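M32 carboxypeptidase (Chitinophagaceae bacterium, PDB 7A03) probably cleaves residues one at a time from the C-terminus of peptides, as a metal-dependent carboxypeptidase of the M32 family. Local coordinates at residues 231-237 / 249-253; 222-228 / 272-276; 210-214 / 253-258. The contacts are given in a common frame with arbitrary orientation. Where two conformers were deposited one is given. Residue numbers count along the deposited sequence, not the author numbering.

Contact 1 (231-237 / 249-253); sequences QDISEHP and VTTRI. With CIT (citric acid), chain G.
Two extended segments run in the same direction, strand 231-233 beside strand 249-251, with axes 4.6 Å apart at closest and 38° between them. Parallel bridges pair Gln231 with Val249, Asp232 with Thr250 and Ile233 with Thr251, at CA-CA distances of 4.9, 4.8 and 5.1 Å. Three backbone hydrogen bonds hold this register: Asp232 N to Val249 O (3.1 Å), Thr251 N to Asp232 O (3.0 Å) and Ser234 N to Thr251 O (3.1 Å). Strand 247-251 is central in a small mixed sheet, antiparallel to 239-241 on its other edge. Gln231, Ile233, Val249 and Thr251 share the face packed on by helix 258-277 and, at Gln231 and Ile233, by helix 208-222; Asp232 (m) and Thr250 (p) face helix 9-37. Asp232 OD1 is hydrogen-bonded to Tyr38 OH and OD2 forms a salt bridge with Arg230; a water donates to Asp232 OD2 (2.7 Å) and Val249 O (2.9 Å). Extended Gln231 (t, t) presents NE2 to a second water at 2.8 Å, which donates to Thr250 O at 3.0 Å. Ser234 OG continues the pairing by hydrogen-bonding Thr250 OG1 (2.7 Å), also bonded to Phe238 N. The chain turns back at 235-237, so Pro237 CA lies 3.3 Å from Thr250 OG1 and CG 3.6 Å from Arg252 CG. At the outer edge, Gln231 N donates to O2 of a citrate, probably from the crystallisation liquor, at 2.9 Å (173°).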
ATOM      1  N   GLN A 231      -4.954  -5.710  17.930  1.00 12.38           N
ATOM      2  CA  GLN A 231      -4.042  -4.605  17.699  1.00 11.67           C
ATOM      3  C   GLN A 231      -2.912  -4.643  18.717  1.00 12.12           C
ATOM      4  O   GLN A 231      -3.141  -4.935  19.904  1.00 13.91           O
ATOM      5  CB  GLN A 231      -4.742  -3.237  17.799  1.00 11.57           C
ATOM      6  CG  GLN A 231      -3.791  -2.067  17.525  1.00 13.30           C
ATOM      7  CD  GLN A 231      -4.482  -0.713  17.495  1.00 16.01           C
ATOM      8  OE1 GLN A 231      -4.810  -0.145  18.551  1.00 18.12           O
ATOM      9  NE2 GLN A 231      -4.658  -0.166  16.303  1.00 10.15           N
ATOM     10  N   ASP A 232      -1.714  -4.293  18.257  1.00 13.31           N
ATOM     11  CA  ASP A 232      -0.534  -4.167  19.099  1.00 11.58           C
ATOM     12  C   ASP A 232       0.244  -2.940  18.644  1.00 16.32           C
ATOM     13  O   ASP A 232      -0.067  -2.327  17.618  1.00 16.48           O
ATOM     14  CB  ASP A 232       0.339  -5.437  19.039  1.00 13.08           C
ATOM     15  CG  ASP A 232      -0.378  -6.650  19.597  1.00 12.38           C
ATOM     16  OD1 ASP A 232      -0.365  -6.811  20.843  1.00 16.17           O
ATOM     17  OD2 ASP A 232      -0.993  -7.409  18.811  1.00 13.18           O
ATOM     18  N   ILE A 233       1.215  -2.540  19.439  1.00 13.60           N
ATOM     19  CA  ILE A 233       2.107  -1.430  19.098  1.00 13.75           C
ATOM     20  C   ILE A 233       3.292  -1.957  18.300  1.00 14.07           C
ATOM     21  O   ILE A 233       3.874  -3.001  18.632  1.00 16.75           O
ATOM     22  CB  ILE A 233       2.595  -0.712  20.375  1.00 16.13           C
ATOM     23  CG1 ILE A 233       1.424  -0.106  21.146  1.00 14.55           C
ATOM     24  CG2 ILE A 233       3.629   0.361  20.025  1.00 18.47           C
ATOM     25  CD1 ILE A 233       0.828   1.152  20.498  1.00 19.48           C
ATOM     26  N   SER A 234       3.668  -1.242  17.239  1.00 14.12           N
ATOM     27  CA  SER A 234       4.917  -1.504  16.543  1.00 13.06           C
ATOM     28  C   SER A 234       5.514  -0.187  16.058  1.00 16.13           C
ATOM     29  O   SER A 234       4.872   0.867  16.132  1.00 18.79           O
ATOM     30  CB  SER A 234       4.729  -2.541  15.422  1.00 17.33           C
ATOM     31  OG  SER A 234       4.242  -1.930  14.244  1.00 14.31           O
ATOM     32  N   GLU A 235       6.754  -0.244  15.548  1.00 17.81           N
ATOM     33  CA  GLU A 235       7.421   0.993  15.144  1.00 17.03           C
ATOM     34  C   GLU A 235       6.777   1.599  13.900  1.00 17.02           C
ATOM     35  O   GLU A 235       6.677   2.825  13.789  1.00 17.02           O
ATOM     36  CB  GLU A 235       8.933   0.813  14.949  1.00 21.14           C
ATOM     37  CG  GLU A 235       9.724   2.052  14.598  1.00 41.83           C
ATOM     38  CD  GLU A 235      11.208   1.786  14.474  1.00 61.15           C
ATOM     39  OE1 GLU A 235      11.644   0.625  14.621  1.00 65.72           O
ATOM     40  OE2 GLU A 235      11.949   2.744  14.225  1.00 64.34           O
ATOM     41  N   HIS A 236       6.323   0.762  12.974  1.00 14.12           N
ATOM     42  CA  HIS A 236       5.696   1.208  11.732  1.00 14.69           C
ATOM     43  C   HIS A 236       4.379   0.464  11.585  1.00 13.82           C
ATOM     44  O   HIS A 236       4.384  -0.774  11.431  1.00 16.68           O
ATOM     45  CB  HIS A 236       6.601   0.924  10.538  1.00 19.63           C
ATOM     46  CG  HIS A 236       7.912   1.635  10.605  1.00 26.99           C
ATOM     47  ND1 HIS A 236       9.085   1.003  10.959  1.00 31.25           N
ATOM     48  CD2 HIS A 236       8.230   2.935  10.399  1.00 27.41           C
ATOM     49  CE1 HIS A 236      10.074   1.880  10.951  1.00 27.95           C
ATOM     50  NE2 HIS A 236       9.583   3.057  10.606  1.00 29.64           N
ATOM     51  N   PRO A 237       3.250   1.153  11.636  1.00 16.53           N
ATOM     52  CA  PRO A 237       1.957   0.470  11.531  1.00 14.46           C
ATOM     53  C   PRO A 237       1.854  -0.413  10.295  1.00 14.36           C
ATOM     54  O   PRO A 237       2.302  -0.057   9.201  1.00 14.77           O
ATOM     55  CB  PRO A 237       0.960   1.628  11.471  1.00 17.22           C
ATOM     56  CG  PRO A 237       1.625   2.718  12.269  1.00 21.12           C
ATOM     57  CD  PRO A 237       3.107   2.580  11.983  1.00 16.74           C
ATOM     58  N   VAL A 249      -3.391  -5.943  13.308  1.00 12.25           N
ATOM     59  CA  VAL A 249      -2.934  -4.603  12.963  1.00 12.31           C
ATOM     60  C   VAL A 249      -2.002  -4.084  14.043  1.00 12.48           C
ATOM     61  O   VAL A 249      -2.065  -4.489  15.210  1.00 11.90           O
ATOM     62  CB  VAL A 249      -4.119  -3.632  12.752  1.00 13.52           C
ATOM     63  CG1 VAL A 249      -4.977  -4.111  11.614  1.00 15.09           C
ATOM     64  CG2 VAL A 249      -4.939  -3.478  14.034  1.00 14.47           C
ATOM     65  N   THR A 250      -1.129  -3.167  13.656  1.00 11.12           N
ATOM     66  CA  THR A 250      -0.331  -2.445  14.631  1.00 11.84           C
ATOM     67  C   THR A 250      -0.532  -0.954  14.462  1.00 14.25           C
ATOM     68  O   THR A 250      -0.978  -0.475  13.413  1.00 12.92           O
ATOM     69  CB  THR A 250       1.160  -2.812  14.542  1.00 11.85           C
ATOM     70  OG1 THR A 250       1.705  -2.337  13.306  1.00 13.44           O
ATOM     71  CG2 THR A 250       1.338  -4.333  14.597  1.00 12.56           C
ATOM     72  N   THR A 251      -0.224  -0.217  15.521  1.00 14.28           N
ATOM     73  CA  THR A 251      -0.280   1.226  15.457  1.00 13.05           C
ATOM     74  C   THR A 251       0.853   1.774  16.300  1.00 15.02           C
ATOM     75  O   THR A 251       1.593   1.024  16.947  1.00 15.50           O
ATOM     76  CB  THR A 251      -1.666   1.749  15.848  1.00 15.37           C
ATOM     77  OG1 THR A 251      -1.753   3.146  15.517  1.00 15.37           O
ATOM     78  CG2 THR A 251      -1.926   1.557  17.346  1.00 17.09           C
ATOM     79  N   ARG A 252       0.991   3.091  16.284  1.00 14.91           N
ATOM     80  CA  ARG A 252       1.960   3.785  17.107  1.00 17.36           C
ATOM     81  C   ARG A 252       1.280   5.027  17.653  1.00 18.03           C
ATOM     82  O   ARG A 252       0.444   5.640  16.982  1.00 18.09           O
ATOM     83  CB  ARG A 252       3.191   4.198  16.289  1.00 19.38           C
ATOM     84  CG  ARG A 252       2.838   4.807  14.950  1.00 31.42           C
ATOM     85  CD  ARG A 252       4.059   5.334  14.219  1.00 39.75           C
ATOM     86  NE  ARG A 252       3.671   6.175  13.089  1.00 43.98           N
ATOM     87  CZ  ARG A 252       4.337   7.260  12.703  1.00 57.97           C
ATOM     88  NH1 ARG A 252       5.427   7.639  13.360  1.00 62.45           N
ATOM     89  NH2 ARG A 252       3.910   7.969  11.667  1.00 59.67           N
ATOM     90  N   ILE A 253       1.637   5.400  18.869  1.00 17.57           N
ATOM     91  CA  ILE A 253       1.023   6.534  19.542  1.00 14.42           C
ATOM     92  C   ILE A 253       2.084   7.593  19.785  1.00 18.78           C
ATOM     93  O   ILE A 253       3.159   7.286  20.312  1.00 20.96           O
ATOM     94  CB  ILE A 253       0.381   6.103  20.869  1.00 14.46           C
ATOM     95  CG1 ILE A 253      -0.754   5.121  20.620  1.00 17.76           C
ATOM     96  CG2 ILE A 253      -0.136   7.335  21.639  1.00 19.23           C
ATOM     97  CD1 ILE A 253      -1.156   4.361  21.842  1.00 19.31           C
TER
HETATM   98  C1  CIT G 605      -6.306  -5.511  21.535  1.00 30.16           C
HETATM   99  O1  CIT G 605      -5.124  -5.252  21.854  1.00 30.70           O
HETATM  100  O2  CIT G 605      -6.542  -5.957  20.389  1.00 24.89           O
HETATM  101  C2  CIT G 605      -7.421  -5.291  22.533  1.00 35.25           C
HETATM  102  O   HOH W   1      -3.937  -0.091  13.575  1.00 15.08           O
HETATM  103  O   HOH W   2      -1.054  -7.042  16.112  1.00 12.94           O

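Contact 2 (222-228 / 272-276)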
ATOM      1  N   MET A 222     -15.825   0.508  12.764  1.00 14.31           N
ATOM      2  CA  MET A 222     -15.656   0.250  11.333  1.00 13.74           C
ATOM      3  C   MET A 222     -16.120  -1.147  10.956  1.00 14.42           C
ATOM      4  O   MET A 222     -16.516  -1.378   9.806  1.00 15.37           O
ATOM      5  CB  MET A 222     -14.191   0.421  10.924  1.00 13.34           C
ATOM      6  CG  MET A 222     -13.715   1.872  10.879  1.00 14.17           C
ATOM      7  SD  MET A 222     -11.919   1.997  10.887  1.00 14.60           S
ATOM      8  CE  MET A 222     -11.485   1.308   9.279  1.00 12.88           C
ATOM      9  N   GLY A 223     -16.073  -2.091  11.899  1.00 13.96           N
ATOM     10  CA  GLY A 223     -16.471  -3.465  11.626  1.00 14.43           C
ATOM     11  C   GLY A 223     -15.349  -4.479  11.790  1.00 11.75           C
ATOM     12  O   GLY A 223     -15.516  -5.636  11.402  1.00 14.30           O
ATOM     13  N   TYR A 224     -14.209  -4.068  12.340  1.00 13.17           N
ATOM     14  CA  TYR A 224     -13.106  -4.999  12.559  1.00 10.85           C
ATOM     15  C   TYR A 224     -13.518  -6.037  13.598  1.00 16.12           C
ATOM     16  O   TYR A 224     -14.028  -5.695  14.672  1.00 17.25           O
ATOM     17  CB  TYR A 224     -11.907  -4.200  13.056  1.00 14.51           C
ATOM     18  CG  TYR A 224     -10.600  -4.955  13.257  1.00 12.11           C
ATOM     19  CD1 TYR A 224     -10.164  -5.900  12.347  1.00 13.37           C
ATOM     20  CD2 TYR A 224      -9.794  -4.670  14.354  1.00 14.03           C
ATOM     21  CE1 TYR A 224      -8.946  -6.563  12.544  1.00 13.49           C
ATOM     22  CE2 TYR A 224      -8.592  -5.316  14.550  1.00 15.08           C
ATOM     23  CZ  TYR A 224      -8.186  -6.261  13.645  1.00 12.14           C
ATOM     24  OH  TYR A 224      -6.977  -6.894  13.844  1.00 13.01           O
ATOM     25  N   ASP A 225     -13.339  -7.313  13.263  1.00 14.97           N
ATOM     26  CA  ASP A 225     -13.767  -8.405  14.139  1.00 13.26           C
ATOM     27  C   ASP A 225     -12.602  -8.706  15.075  1.00 14.41           C
ATOM     28  O   ASP A 225     -11.608  -9.323  14.673  1.00 13.04           O
ATOM     29  CB  ASP A 225     -14.162  -9.614  13.295  1.00 13.99           C
ATOM     30  CG  ASP A 225     -14.609 -10.810  14.133  1.00 15.20           C
ATOM     31  OD1 ASP A 225     -14.561 -10.729  15.376  1.00 18.04           O
ATOM     32  OD2 ASP A 225     -15.013 -11.826  13.523  1.00 17.77           O
ATOM     33  N   MET A 226     -12.692  -8.251  16.322  0.57 13.92           N
ATOM     34  CA  MET A 226     -11.595  -8.452  17.251  0.57 14.15           C
ATOM     35  C   MET A 226     -11.636  -9.805  17.962  0.57 15.53           C
ATOM     36  O   MET A 226     -10.859 -10.017  18.900  0.57 17.38           O
ATOM     37  CB  MET A 226     -11.438  -7.253  18.194  0.57 19.54           C
ATOM     38  CG  MET A 226     -10.590  -6.176  17.537  0.57 22.57           C
ATOM     39  SD  MET A 226     -10.419  -4.614  18.411  0.57 28.01           S
ATOM     40  CE  MET A 226     -11.784  -3.701  17.696  0.57 20.96           C
ATOM     41  N   SER A 227     -12.518 -10.717  17.536  1.00 12.75           N
ATOM     42  CA  SER A 227     -12.338 -12.141  17.825  1.00 14.90           C
ATOM     43  C   SER A 227     -11.581 -12.850  16.706  1.00 15.79           C
ATOM     44  O   SER A 227     -11.266 -14.037  16.830  1.00 14.57           O
ATOM     45  CB  SER A 227     -13.675 -12.845  18.066  1.00 18.78           C
ATOM     46  OG  SER A 227     -14.412 -12.223  19.104  1.00 25.02           O
ATOM     47  N   ALA A 228     -11.264 -12.139  15.621  1.00 12.52           N
ATOM     48  CA  ALA A 228     -10.508 -12.639  14.478  1.00 12.67           C
ATOM     49  C   ALA A 228      -9.351 -11.702  14.168  1.00 11.39           C
ATOM     50  O   ALA A 228      -8.903 -11.598  13.012  1.00 11.88           O
ATOM     51  CB  ALA A 228     -11.416 -12.807  13.263  1.00 13.22           C
ATOM     52  N   ALA A 272      -7.411  -4.287   7.049  1.00 10.72           N
ATOM     53  CA  ALA A 272      -7.809  -5.445   7.836  1.00 12.79           C
ATOM     54  C   ALA A 272      -9.215  -5.895   7.480  1.00 12.19           C
ATOM     55  O   ALA A 272      -9.491  -7.099   7.442  1.00 11.79           O
ATOM     56  CB  ALA A 272      -7.699  -5.144   9.321  1.00 10.47           C
ATOM     57  N   LEU A 273     -10.109  -4.950   7.181  1.00 12.27           N
ATOM     58  CA  LEU A 273     -11.464  -5.320   6.797  1.00 12.23           C
ATOM     59  C   LEU A 273     -11.445  -6.093   5.487  1.00 11.14           C
ATOM     60  O   LEU A 273     -12.210  -7.056   5.304  1.00 12.93           O
ATOM     61  CB  LEU A 273     -12.343  -4.072   6.666  1.00 11.80           C
ATOM     62  CG  LEU A 273     -12.653  -3.316   7.953  1.00 13.46           C
ATOM     63  CD1 LEU A 273     -13.222  -1.935   7.613  1.00 11.82           C
ATOM     64  CD2 LEU A 273     -13.624  -4.111   8.850  1.00 14.47           C
ATOM     65  N   TYR A 274     -10.573  -5.676   4.554  1.00 12.44           N
ATOM     66  CA  TYR A 274     -10.402  -6.458   3.334  1.00 13.05           C
ATOM     67  C   TYR A 274      -9.957  -7.885   3.652  1.00 12.00           C
ATOM     68  O   TYR A 274     -10.554  -8.859   3.171  1.00 11.55           O
ATOM     69  CB  TYR A 274      -9.356  -5.770   2.450  1.00 13.05           C
ATOM     70  CG  TYR A 274      -9.204  -6.268   1.027  1.00 11.40           C
ATOM     71  CD1 TYR A 274     -10.037  -7.251   0.494  1.00 11.55           C
ATOM     72  CD2 TYR A 274      -8.240  -5.696   0.198  1.00 14.33           C
ATOM     73  CE1 TYR A 274      -9.899  -7.661  -0.834  1.00 14.32           C
ATOM     74  CE2 TYR A 274      -8.098  -6.093  -1.134  1.00 12.54           C
ATOM     75  CZ  TYR A 274      -8.938  -7.072  -1.639  1.00 13.20           C
ATOM     76  OH  TYR A 274      -8.784  -7.445  -2.961  1.00 15.83           O
ATOM     77  N   GLU A 275      -8.873  -8.024   4.426  1.00 11.18           N
ATOM     78  CA  GLU A 275      -8.356  -9.364   4.732  1.00 11.84           C
ATOM     79  C   GLU A 275      -9.392 -10.231   5.452  1.00 13.38           C
ATOM     80  O   GLU A 275      -9.499 -11.439   5.181  1.00 12.83           O
ATOM     81  CB  GLU A 275      -7.072  -9.263   5.544  1.00 10.83           C
ATOM     82  CG  GLU A 275      -5.898  -8.720   4.730  1.00 12.65           C
ATOM     83  CD  GLU A 275      -5.403  -9.721   3.691  1.00 14.64           C
ATOM     84  OE1 GLU A 275      -5.421 -10.937   3.964  1.00 16.27           O
ATOM     85  OE2 GLU A 275      -4.965  -9.312   2.592  1.00 15.11           O
ATOM     86  N   GLN A 276     -10.182  -9.634   6.346  1.00 11.61           N
ATOM     87  CA  GLN A 276     -11.216 -10.388   7.054  1.00 12.71           C
ATOM     88  C   GLN A 276     -12.377 -10.754   6.140  1.00 12.64           C
ATOM     89  O   GLN A 276     -13.207 -11.596   6.517  1.00 13.97           O
ATOM     90  CB  GLN A 276     -11.704  -9.642   8.298  1.00 12.30           C
ATOM     91  CG  GLN A 276     -10.670  -9.623   9.409  1.00 12.69           C
ATOM     92  CD  GLN A 276     -11.206  -9.063  10.722  1.00 14.45           C
ATOM     93  OE1 GLN A 276     -12.099  -8.227  10.729  1.00 12.26           O
ATOM     94  NE2 GLN A 276     -10.653  -9.517  11.838  1.00 12.27           N
TER
HETATM   95  O   HOH W   3     -14.507  -7.617   9.624  1.00 14.26           O
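Gln276, with chi1 m and chi2 t, extends from its helix to the loop 223-228 and uses both ends of its amide. Its OE1 accepts from Asp225 N at 3.0 Å with an angle of 172°, and its NE2 donates to Asp225 O at 3.0 Å, so the terminal amide engages both backbone polar groups of one residue. NE2 also makes a weak bond to Ala228 O (3.0 Å, 141°). A water donates to both Gln276 OE1 (2.7 Å) and Gly223 O (2.8 Å). Two turns shape the loop: Gly223, at phi 118°, ends helix 208-222 in a Schellman motif, and Asp225 to Ala228 form a type I beta turn closed by Ala228 N to Asp225 O (3.0 Å). Asp225, in its t rotamer, adds an Asx turn, OD1 taking Ser227 N at 3.0 Å. The partner helix, 258-277, carries, ending directly before Ala272, a sequence matching the HExxH metal-binding motif of such peptidases, although no metal is bound to it here. Leu273 (m, t) points its CD2 at the glycine, 3.4 Å from Gly223 C and 3.5 Å from Tyr224 N. Met222 curls back through chi3 near 68° to bring CE within 4.0 Å of Leu273 CD1; Trp303 of helix 293-307 touches both side chains. Tyr224, with chi1 at t, sends its ring across the helix, CE1 lying 3.7 Å from Ala272 CB, and its hydroxyl hydrogen-bonds Val247 O.

Contact 3 (210-214 / 253-258)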
ATOM      1  N   LYS A 210      -5.914   7.030  26.511  1.00 17.78           N
ATOM      2  CA  LYS A 210      -7.106   7.502  25.815  1.00 13.99           C
ATOM      3  C   LYS A 210      -6.962   7.338  24.305  1.00 12.92           C
ATOM      4  O   LYS A 210      -7.902   6.904  23.634  1.00 14.62           O
ATOM      5  CB  LYS A 210      -7.388   8.962  26.171  1.00 14.39           C
ATOM      6  CG  LYS A 210      -7.981   9.184  27.570  1.00 23.62           C
ATOM      7  CD  LYS A 210      -8.023  10.680  27.881  1.00 26.60           C
ATOM      8  CE  LYS A 210      -9.041  11.012  28.952  1.00 39.64           C
ATOM      9  NZ  LYS A 210      -9.030  10.006  30.047  1.00 46.66           N
ATOM     10  N   GLN A 211      -5.793   7.652  23.751  1.00 13.96           N
ATOM     11  CA  GLN A 211      -5.597   7.409  22.321  1.00 16.36           C
ATOM     12  C   GLN A 211      -5.749   5.929  21.986  1.00 14.91           C
ATOM     13  O   GLN A 211      -6.393   5.561  20.990  1.00 12.93           O
ATOM     14  CB  GLN A 211      -4.238   7.927  21.860  1.00 13.56           C
ATOM     15  CG  GLN A 211      -4.117   9.436  21.851  1.00 15.74           C
ATOM     16  CD  GLN A 211      -2.963   9.883  21.008  1.00 16.13           C
ATOM     17  OE1 GLN A 211      -2.962   9.678  19.796  1.00 15.67           O
ATOM     18  NE2 GLN A 211      -1.959  10.476  21.630  1.00 16.98           N
ATOM     19  N   TRP A 212      -5.134   5.060  22.791  1.00 13.25           N
ATOM     20  CA  TRP A 212      -5.204   3.629  22.512  1.00 13.82           C
ATOM     21  C   TRP A 212      -6.651   3.165  22.432  1.00 13.26           C
ATOM     22  O   TRP A 212      -7.060   2.501  21.459  1.00 15.08           O
ATOM     23  CB  TRP A 212      -4.453   2.851  23.590  1.00 16.67           C
ATOM     24  CG  TRP A 212      -4.648   1.385  23.457  1.00 17.80           C
ATOM     25  CD1 TRP A 212      -5.543   0.621  24.132  1.00 19.07           C
ATOM     26  CD2 TRP A 212      -3.934   0.493  22.584  1.00 16.69           C
ATOM     27  NE1 TRP A 212      -5.440  -0.693  23.743  1.00 19.71           N
ATOM     28  CE2 TRP A 212      -4.473  -0.797  22.780  1.00 16.44           C
ATOM     29  CE3 TRP A 212      -2.916   0.664  21.639  1.00 16.63           C
ATOM     30  CZ2 TRP A 212      -3.995  -1.924  22.097  1.00 15.46           C
ATOM     31  CZ3 TRP A 212      -2.437  -0.463  20.954  1.00 17.96           C
ATOM     32  CH2 TRP A 212      -2.989  -1.733  21.179  1.00 15.80           C
ATOM     33  N   GLN A 213      -7.454   3.538  23.443  1.00 14.10           N
ATOM     34  CA  GLN A 213      -8.841   3.091  23.463  1.00 14.32           C
ATOM     35  C   GLN A 213      -9.650   3.720  22.335  1.00 13.52           C
ATOM     36  O   GLN A 213     -10.560   3.075  21.802  1.00 16.62           O
ATOM     37  CB  GLN A 213      -9.472   3.358  24.830  1.00 19.91           C
ATOM     38  CG  GLN A 213     -10.836   2.705  25.018  1.00 17.07           C
ATOM     39  CD  GLN A 213     -10.786   1.209  24.848  1.00 22.73           C
ATOM     40  OE1 GLN A 213      -9.997   0.528  25.506  1.00 31.24           O
ATOM     41  NE2 GLN A 213     -11.609   0.684  23.946  1.00 21.84           N
ATOM     42  N   LEU A 214      -9.322   4.958  21.957  1.00 14.89           N
ATOM     43  CA  LEU A 214      -9.996   5.606  20.836  1.00 15.29           C
ATOM     44  C   LEU A 214      -9.818   4.798  19.560  1.00 11.70           C
ATOM     45  O   LEU A 214     -10.782   4.560  18.815  1.00 11.83           O
ATOM     46  CB  LEU A 214      -9.432   7.016  20.652  1.00 12.83           C
ATOM     47  CG  LEU A 214      -9.809   7.740  19.353  1.00 15.96           C
ATOM     48  CD1 LEU A 214     -11.311   7.906  19.282  1.00 15.55           C
ATOM     49  CD2 LEU A 214      -9.118   9.088  19.290  1.00 14.11           C
ATOM     50  N   ILE A 253       1.637   5.400  18.869  1.00 17.57           N
ATOM     51  CA  ILE A 253       1.023   6.534  19.542  1.00 14.42           C
ATOM     52  C   ILE A 253       2.084   7.593  19.785  1.00 18.78           C
ATOM     53  O   ILE A 253       3.159   7.286  20.312  1.00 20.96           O
ATOM     54  CB  ILE A 253       0.381   6.103  20.869  1.00 14.46           C
ATOM     55  CG1 ILE A 253      -0.754   5.121  20.620  1.00 17.76           C
ATOM     56  CG2 ILE A 253      -0.136   7.335  21.639  1.00 19.23           C
ATOM     57  CD1 ILE A 253      -1.156   4.361  21.842  1.00 19.31           C
ATOM     58  N   ASP A 254       1.775   8.842  19.416  1.00 16.55           N
ATOM     59  CA  ASP A 254       2.572  10.011  19.784  1.00 14.16           C
ATOM     60  C   ASP A 254       1.703  10.837  20.724  1.00 14.54           C
ATOM     61  O   ASP A 254       0.663  11.360  20.306  1.00 16.96           O
ATOM     62  CB  ASP A 254       2.972  10.828  18.552  1.00 17.35           C
ATOM     63  CG  ASP A 254       4.000  11.900  18.868  1.00 21.65           C
ATOM     64  OD1 ASP A 254       4.024  12.380  20.017  1.00 21.63           O
ATOM     65  OD2 ASP A 254       4.792  12.268  17.968  1.00 28.51           O
ATOM     66  N   GLU A 255       2.105  10.947  21.995  1.00 20.63           N
ATOM     67  CA  GLU A 255       1.294  11.725  22.931  1.00 17.13           C
ATOM     68  C   GLU A 255       1.286  13.217  22.627  1.00 20.90           C
ATOM     69  O   GLU A 255       0.462  13.936  23.202  1.00 25.56           O
ATOM     70  CB  GLU A 255       1.730  11.548  24.389  1.00 24.59           C
ATOM     71  CG  GLU A 255       1.830  10.131  24.890  1.00 34.22           C
ATOM     72  CD  GLU A 255       2.723  10.033  26.112  1.00 46.03           C
ATOM     73  OE1 GLU A 255       3.230  11.087  26.560  1.00 47.05           O
ATOM     74  OE2 GLU A 255       2.918   8.908  26.622  1.00 50.28           O
ATOM     75  N   ASN A 256       2.176  13.704  21.766  1.00 18.03           N
ATOM     76  CA  ASN A 256       2.213  15.119  21.407  1.00 22.51           C
ATOM     77  C   ASN A 256       1.883  15.361  19.942  1.00 22.73           C
ATOM     78  O   ASN A 256       2.249  16.402  19.388  1.00 23.00           O
ATOM     79  CB  ASN A 256       3.567  15.736  21.755  1.00 20.56           C
ATOM     80  CG  ASN A 256       3.939  15.519  23.206  1.00 23.86           C
ATOM     81  OD1 ASN A 256       3.251  15.986  24.114  1.00 24.74           O
ATOM     82  ND2 ASN A 256       5.023  14.794  23.430  1.00 28.31           N
ATOM     83  N   ASP A 257       1.207  14.420  19.296  1.00 19.56           N
ATOM     84  CA  ASP A 257       0.790  14.614  17.913  1.00 18.64           C
ATOM     85  C   ASP A 257      -0.430  13.735  17.678  1.00 19.80           C
ATOM     86  O   ASP A 257      -0.302  12.545  17.369  1.00 19.02           O
ATOM     87  CB  ASP A 257       1.911  14.284  16.943  1.00 22.57           C
ATOM     88  CG  ASP A 257       1.575  14.668  15.526  1.00 26.11           C
ATOM     89  OD1 ASP A 257       0.402  15.031  15.271  1.00 22.94           O
ATOM     90  OD2 ASP A 257       2.487  14.620  14.669  1.00 31.32           O
ATOM     91  N   PHE A 258      -1.607  14.337  17.804  1.00 16.04           N
ATOM     92  CA  PHE A 258      -2.840  13.603  17.614  1.00 15.12           C
ATOM     93  C   PHE A 258      -3.032  13.132  16.173  1.00 15.39           C
ATOM     94  O   PHE A 258      -3.824  12.213  15.937  1.00 15.76           O
ATOM     95  CB  PHE A 258      -4.029  14.469  18.058  1.00 13.73           C
ATOM     96  CG  PHE A 258      -5.325  13.726  18.099  1.00 14.01           C
ATOM     97  CD1 PHE A 258      -5.569  12.779  19.088  1.00 14.98           C
ATOM     98  CD2 PHE A 258      -6.304  13.951  17.144  1.00 20.02           C
ATOM     99  CE1 PHE A 258      -6.775  12.084  19.118  1.00 15.77           C
ATOM    100  CE2 PHE A 258      -7.510  13.260  17.176  1.00 17.78           C
ATOM    101  CZ  PHE A 258      -7.742  12.328  18.165  1.00 20.02           C
TER
HETATM  102  O   HOH W   4      -4.527  10.058  17.428  1.00 16.44           O
HETATM  103  O   HOH W   5      -0.716   9.812  18.031  1.00 16.83           O
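An Asx turn inside a type I beta turn, Asp254 to Asp257, leads into the N-cap of helix 258-277, and helix 208-222 packs against this junction through Gln211, Trp212 and Leu214. Asp254 OD1 accepts from Asn256 N (2.9 Å), the turn closes with Asp257 N to Asp254 O (3.3 Å), and Asp257 OD1 caps Ser259 N. The central link is Gln211 (m, t), which points CB at the turn and has the largest area covered by the other segment (104 Å²). Its NE2 donates to Asp254 O at 3.1 Å, nearly linearly (171°), and is also bonded to Phe206 O, its strongest partner. On the amide's other side, OE1 receives a bond from a water at 2.9 Å that also donates to Phe258 O (2.7 Å). A second water lies 2.9 Å from Gln211 OE1 and accepts from Asp254 N (3.0 Å), tying the amide to the first residue of the turn. Apolar contacts flank this polar link: Ile253 CD1 meets Trp212 CB at 4.0 Å, near the plane of the indole, while Leu214 CD2 approaches the edge of the Phe258 ring, 3.7 Å from CZ.

The three contacts follow the chain from helix 208-222 through the small sheet into helix 258-277. Contact 1 is nested within the loops closed by contacts 2 and 3, and those two cross. Contact 1 touches both: Val249 CG1 lies 3.7 Å from Ala272 CB of contact 2, and Gln231 OE1 3.4 Å from Trp212 CZ3 of contact 3, with which it shares Ile253. Centres are about 16 Å apart for contacts 1 and 2 and 12 Å for 1 and 3; nearest atoms of 2 and 3 are about 8 Å apart. The citrate at Gln231 has its nearest atoms about 4 Å from the Trp212 side chain. The Pro237 side chain touches residues of the putative, metal-free HExxH motif.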